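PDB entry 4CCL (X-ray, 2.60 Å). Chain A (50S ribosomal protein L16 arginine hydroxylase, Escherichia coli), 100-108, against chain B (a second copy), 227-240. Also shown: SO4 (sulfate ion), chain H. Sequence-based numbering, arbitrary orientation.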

# COMPACT_ATOMS: atom_id res chain seq x y z
N PHE A 100 -33.50 8.44 -4.97
CA PHE A 100 -32.24 9.08 -4.59
C PHE A 100 -31.23 9.08 -5.73
O PHE A 100 -30.08 9.48 -5.55
CB PHE A 100 -31.67 8.43 -3.32
CG PHE A 100 -32.56 8.57 -2.12
CD1 PHE A 100 -33.53 7.62 -1.85
CD2 PHE A 100 -32.44 9.67 -1.28
CE1 PHE A 100 -34.36 7.75 -0.75
CE2 PHE A 100 -33.27 9.80 -0.18
CZ PHE A 100 -34.22 8.84 0.09
N ARG A 101 -31.67 8.62 -6.90
CA ARG A 101 -30.85 8.66 -8.11
C ARG A 101 -30.55 10.09 -8.55
O ARG A 101 -29.74 10.32 -9.45
CB ARG A 101 -31.55 7.90 -9.24
CG ARG A 101 -31.48 6.38 -9.12
CD ARG A 101 -30.30 5.83 -9.90
NE ARG A 101 -30.69 4.74 -10.79
CZ ARG A 101 -29.95 4.30 -11.80
NH1 ARG A 101 -28.78 4.87 -12.07
NH2 ARG A 101 -30.39 3.30 -12.55
N GLU A 102 -31.20 11.05 -7.90
CA GLU A 102 -30.89 12.46 -8.09
C GLU A 102 -29.50 12.77 -7.52
O GLU A 102 -28.96 13.86 -7.72
CB GLU A 102 -31.95 13.32 -7.39
CG GLU A 102 -32.33 14.57 -8.17
CD GLU A 102 -32.83 14.24 -9.56
OE1 GLU A 102 -33.96 13.72 -9.68
OE2 GLU A 102 -32.09 14.50 -10.53
N LEU A 103 -28.95 11.79 -6.81
CA LEU A 103 -27.58 11.82 -6.32
C LEU A 103 -26.81 10.71 -7.03
O LEU A 103 -27.40 9.71 -7.45
CB LEU A 103 -27.56 11.62 -4.80
CG LEU A 103 -27.89 12.85 -3.95
CD1 LEU A 103 -28.28 12.45 -2.54
CD2 LEU A 103 -26.71 13.79 -3.92
N PRO A 104 -25.48 10.87 -7.18
CA PRO A 104 -24.67 9.92 -7.95
C PRO A 104 -24.68 8.49 -7.41
O PRO A 104 -24.59 8.26 -6.20
CB PRO A 104 -23.26 10.51 -7.84
CG PRO A 104 -23.30 11.40 -6.62
CD PRO A 104 -24.67 11.98 -6.64
N ASP A 105 -24.78 7.53 -8.33
CA ASP A 105 -24.76 6.11 -7.99
C ASP A 105 -23.47 5.71 -7.28
O ASP A 105 -23.48 4.86 -6.39
CB ASP A 105 -24.94 5.24 -9.25
CG ASP A 105 -26.36 5.28 -9.78
OD1 ASP A 105 -27.27 5.64 -9.00
OD2 ASP A 105 -26.57 4.96 -10.97
N TRP A 106 -22.36 6.34 -7.66
CA TRP A 106 -21.07 5.96 -7.09
C TRP A 106 -20.91 6.39 -5.63
O TRP A 106 -20.14 5.79 -4.88
CB TRP A 106 -19.90 6.45 -7.96
CG TRP A 106 -19.48 7.88 -7.76
CD1 TRP A 106 -19.96 8.98 -8.41
CD2 TRP A 106 -18.45 8.36 -6.88
NE1 TRP A 106 -19.31 10.11 -7.98
CE2 TRP A 106 -18.38 9.76 -7.04
CE3 TRP A 106 -17.59 7.74 -5.97
CZ2 TRP A 106 -17.48 10.55 -6.32
CZ3 TRP A 106 -16.70 8.52 -5.26
CH2 TRP A 106 -16.65 9.91 -5.43
N ARG A 107 -21.65 7.42 -5.22
CA ARG A 107 -21.63 7.87 -3.83
C ARG A 107 -22.65 7.17 -2.93
O ARG A 107 -22.53 7.22 -1.71
CB ARG A 107 -21.82 9.38 -3.77
CG ARG A 107 -20.66 10.17 -4.32
CD ARG A 107 -19.64 10.50 -3.25
NE ARG A 107 -20.10 11.55 -2.35
CZ ARG A 107 -20.51 11.35 -1.10
NH1 ARG A 107 -20.53 10.13 -0.59
NH2 ARG A 107 -20.91 12.37 -0.36
N ILE A 108 -23.64 6.51 -3.53
CA ILE A 108 -24.65 5.82 -2.72
C ILE A 108 -24.11 4.46 -2.28
O ILE A 108 -23.34 3.83 -3.00
CB ILE A 108 -26.01 5.71 -3.47
CG1 ILE A 108 -27.17 5.92 -2.50
CG2 ILE A 108 -26.13 4.38 -4.21
CD1 ILE A 108 -28.55 5.81 -3.13
N TYR B 227 -11.94 12.45 4.28
CA TYR B 227 -12.86 11.89 3.29
C TYR B 227 -13.15 12.80 2.11
O TYR B 227 -13.15 14.02 2.25
CB TYR B 227 -14.16 11.45 3.96
CG TYR B 227 -13.99 10.22 4.82
CD1 TYR B 227 -13.46 10.30 6.09
CD2 TYR B 227 -14.34 8.96 4.34
CE1 TYR B 227 -13.30 9.18 6.88
CE2 TYR B 227 -14.19 7.84 5.12
CZ TYR B 227 -13.66 7.95 6.38
OH TYR B 227 -13.50 6.83 7.16
N TYR B 228 -13.37 12.19 0.95
CA TYR B 228 -13.86 12.90 -0.23
C TYR B 228 -15.17 13.60 0.14
O TYR B 228 -16.01 13.02 0.83
CB TYR B 228 -14.09 11.91 -1.38
CG TYR B 228 -14.73 12.51 -2.61
CD1 TYR B 228 -16.12 12.59 -2.74
CD2 TYR B 228 -13.96 12.97 -3.67
CE1 TYR B 228 -16.71 13.12 -3.86
CE2 TYR B 228 -14.54 13.51 -4.80
CZ TYR B 228 -15.92 13.58 -4.89
OH TYR B 228 -16.51 14.12 -6.02
N SER B 229 -15.33 14.84 -0.30
CA SER B 229 -16.51 15.62 0.04
C SER B 229 -17.02 16.41 -1.17
O SER B 229 -16.22 16.95 -1.94
CB SER B 229 -16.22 16.57 1.20
OG SER B 229 -15.35 17.61 0.80
N ASP B 230 -18.33 16.46 -1.33
CA ASP B 230 -18.93 17.10 -2.50
C ASP B 230 -20.21 17.89 -2.19
O ASP B 230 -21.29 17.50 -2.63
CB ASP B 230 -19.20 16.06 -3.59
CG ASP B 230 -19.94 14.85 -3.06
OD1 ASP B 230 -20.18 14.77 -1.84
OD2 ASP B 230 -20.28 13.96 -3.87
N PRO B 231 -20.08 18.99 -1.44
CA PRO B 231 -21.25 19.84 -1.16
C PRO B 231 -21.76 20.49 -2.43
O PRO B 231 -22.93 20.85 -2.57
CB PRO B 231 -20.68 20.90 -0.21
CG PRO B 231 -19.23 20.98 -0.56
CD PRO B 231 -18.83 19.58 -0.92
N ASP B 232 -20.83 20.64 -3.38
CA ASP B 232 -21.07 21.24 -4.68
C ASP B 232 -21.42 20.24 -5.78
O ASP B 232 -21.44 20.59 -6.96
CB ASP B 232 -19.93 22.19 -5.08
CG ASP B 232 -20.06 23.55 -4.41
OD1 ASP B 232 -21.20 23.92 -4.04
OD2 ASP B 232 -19.04 24.25 -4.26
N VAL B 233 -21.69 18.99 -5.37
CA VAL B 233 -21.62 17.82 -6.24
C VAL B 233 -22.32 18.02 -7.57
O VAL B 233 -23.49 18.42 -7.63
CB VAL B 233 -22.26 16.59 -5.53
CG1 VAL B 233 -23.61 16.95 -4.91
CG2 VAL B 233 -22.41 15.41 -6.48
N PRO B 234 -21.58 17.79 -8.67
CA PRO B 234 -21.96 18.16 -10.03
C PRO B 234 -23.12 17.36 -10.59
O PRO B 234 -23.27 16.18 -10.27
CB PRO B 234 -20.69 17.88 -10.84
CG PRO B 234 -19.98 16.83 -10.06
CD PRO B 234 -20.25 17.15 -8.63
N PRO B 235 -23.95 18.00 -11.42
CA PRO B 235 -25.05 17.34 -12.12
C PRO B 235 -24.50 16.46 -13.22
O PRO B 235 -23.38 16.67 -13.69
CB PRO B 235 -25.84 18.50 -12.73
CG PRO B 235 -25.31 19.75 -12.07
CD PRO B 235 -23.90 19.44 -11.74
N ARG B 236 -25.28 15.48 -13.65
CA ARG B 236 -24.88 14.59 -14.72
C ARG B 236 -26.11 14.10 -15.48
O ARG B 236 -27.20 14.02 -14.92
CB ARG B 236 -24.08 13.41 -14.16
CG ARG B 236 -24.70 12.78 -12.93
CD ARG B 236 -23.79 11.74 -12.28
NE ARG B 236 -22.54 12.34 -11.82
CZ ARG B 236 -22.41 13.02 -10.69
NH1 ARG B 236 -23.47 13.19 -9.90
NH2 ARG B 236 -21.24 13.53 -10.34
N ALA B 237 -25.93 13.81 -16.76
CA ALA B 237 -27.01 13.26 -17.57
C ALA B 237 -27.37 11.88 -17.04
O ALA B 237 -28.54 11.58 -16.79
CB ALA B 237 -26.59 13.19 -19.03
N HIS B 238 -26.35 11.05 -16.86
CA HIS B 238 -26.54 9.66 -16.45
C HIS B 238 -26.00 9.42 -15.04
O HIS B 238 -24.81 9.60 -14.78
CB HIS B 238 -25.84 8.74 -17.45
CG HIS B 238 -25.99 9.18 -18.88
ND1 HIS B 238 -25.14 10.07 -19.47
CD2 HIS B 238 -26.91 8.85 -19.82
CE1 HIS B 238 -25.51 10.28 -20.72
NE2 HIS B 238 -26.58 9.54 -20.96
N PRO B 239 -26.89 9.02 -14.12
CA PRO B 239 -26.58 8.84 -12.69
C PRO B 239 -25.50 7.79 -12.40
O PRO B 239 -24.96 7.79 -11.29
CB PRO B 239 -27.93 8.41 -12.09
CG PRO B 239 -28.74 7.94 -13.24
CD PRO B 239 -28.31 8.77 -14.40
N ALA B 240 -25.21 6.91 -13.35
CA ALA B 240 -24.18 5.89 -13.15
C ALA B 240 -22.79 6.40 -13.51
O ALA B 240 -21.80 5.71 -13.30
CB ALA B 240 -24.51 4.64 -13.94
S SO4 H . -34.71 2.56 -13.91
O1 SO4 H . -33.30 2.22 -13.75
O2 SO4 H . -34.98 3.82 -13.23
O3 SO4 H . -35.03 2.69 -15.33
O4 SO4 H . -35.54 1.50 -13.32

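This is a contact between two irregular segments of two protein copies, held by one two-pronged salt bridge, one backbone hydrogen bond and a set of proline and aromatic contacts. Together they bury 532 Å² between the stretches.

Neither segment pairs as a strand. The backbones come close at A:Pro104 and A:Asp105, which lie beside B:Pro239 and B:Ala240. There A:Asp105 N donates to B:Pro239 O at 3.0 Å, with a nearly straight angle of 164°. At A:Arg107 the backbones have parted, and its CA lies 9.7 Å from the CA of B:Asp230. Side chains span this gap.

A:Arg107 and B:Asp230 both point toward the opposing stretch. A:Arg107 NE donates to B:Asp230 OD2 at 2.9 Å, and A:Arg107 NH2 donates to B:Asp230 OD1 at 2.9 Å. The carboxylate thus meets the guanidinium edge with both oxygens, so charge attraction and directed hydrogen bonds act together. On the B side, a type I turn begins at B:Asp230, closed by B:Val233 N to B:Asp230 O at 3.1 Å.

Next to the salt bridge, A:Trp106 turns its edge to the face of B:Tyr228. The ring planes are inclined at 67°, and A:Trp106 CH2 lies 3.6 Å from B:Tyr228 CE1.

A:Pro104 touches two side chains. Its CG is 4.1 Å from B:Val233 CG2, an apolar contact. Its CB lies over one face of the B:Arg236 guanidinium, 3.4 Å from B:Arg236 NH1. This is packing, since a CB carbon offers no acceptor.

At A:Arg101, NH1 forms a salt bridge within the chain to A:Asp105 OD2 at 2.5 Å. The same NH1 packs against B:Pro239 CG at 3.3 Å. A:Arg101 NH2 makes a weak hydrogen bond to sulfate O1 at 3.3 Å.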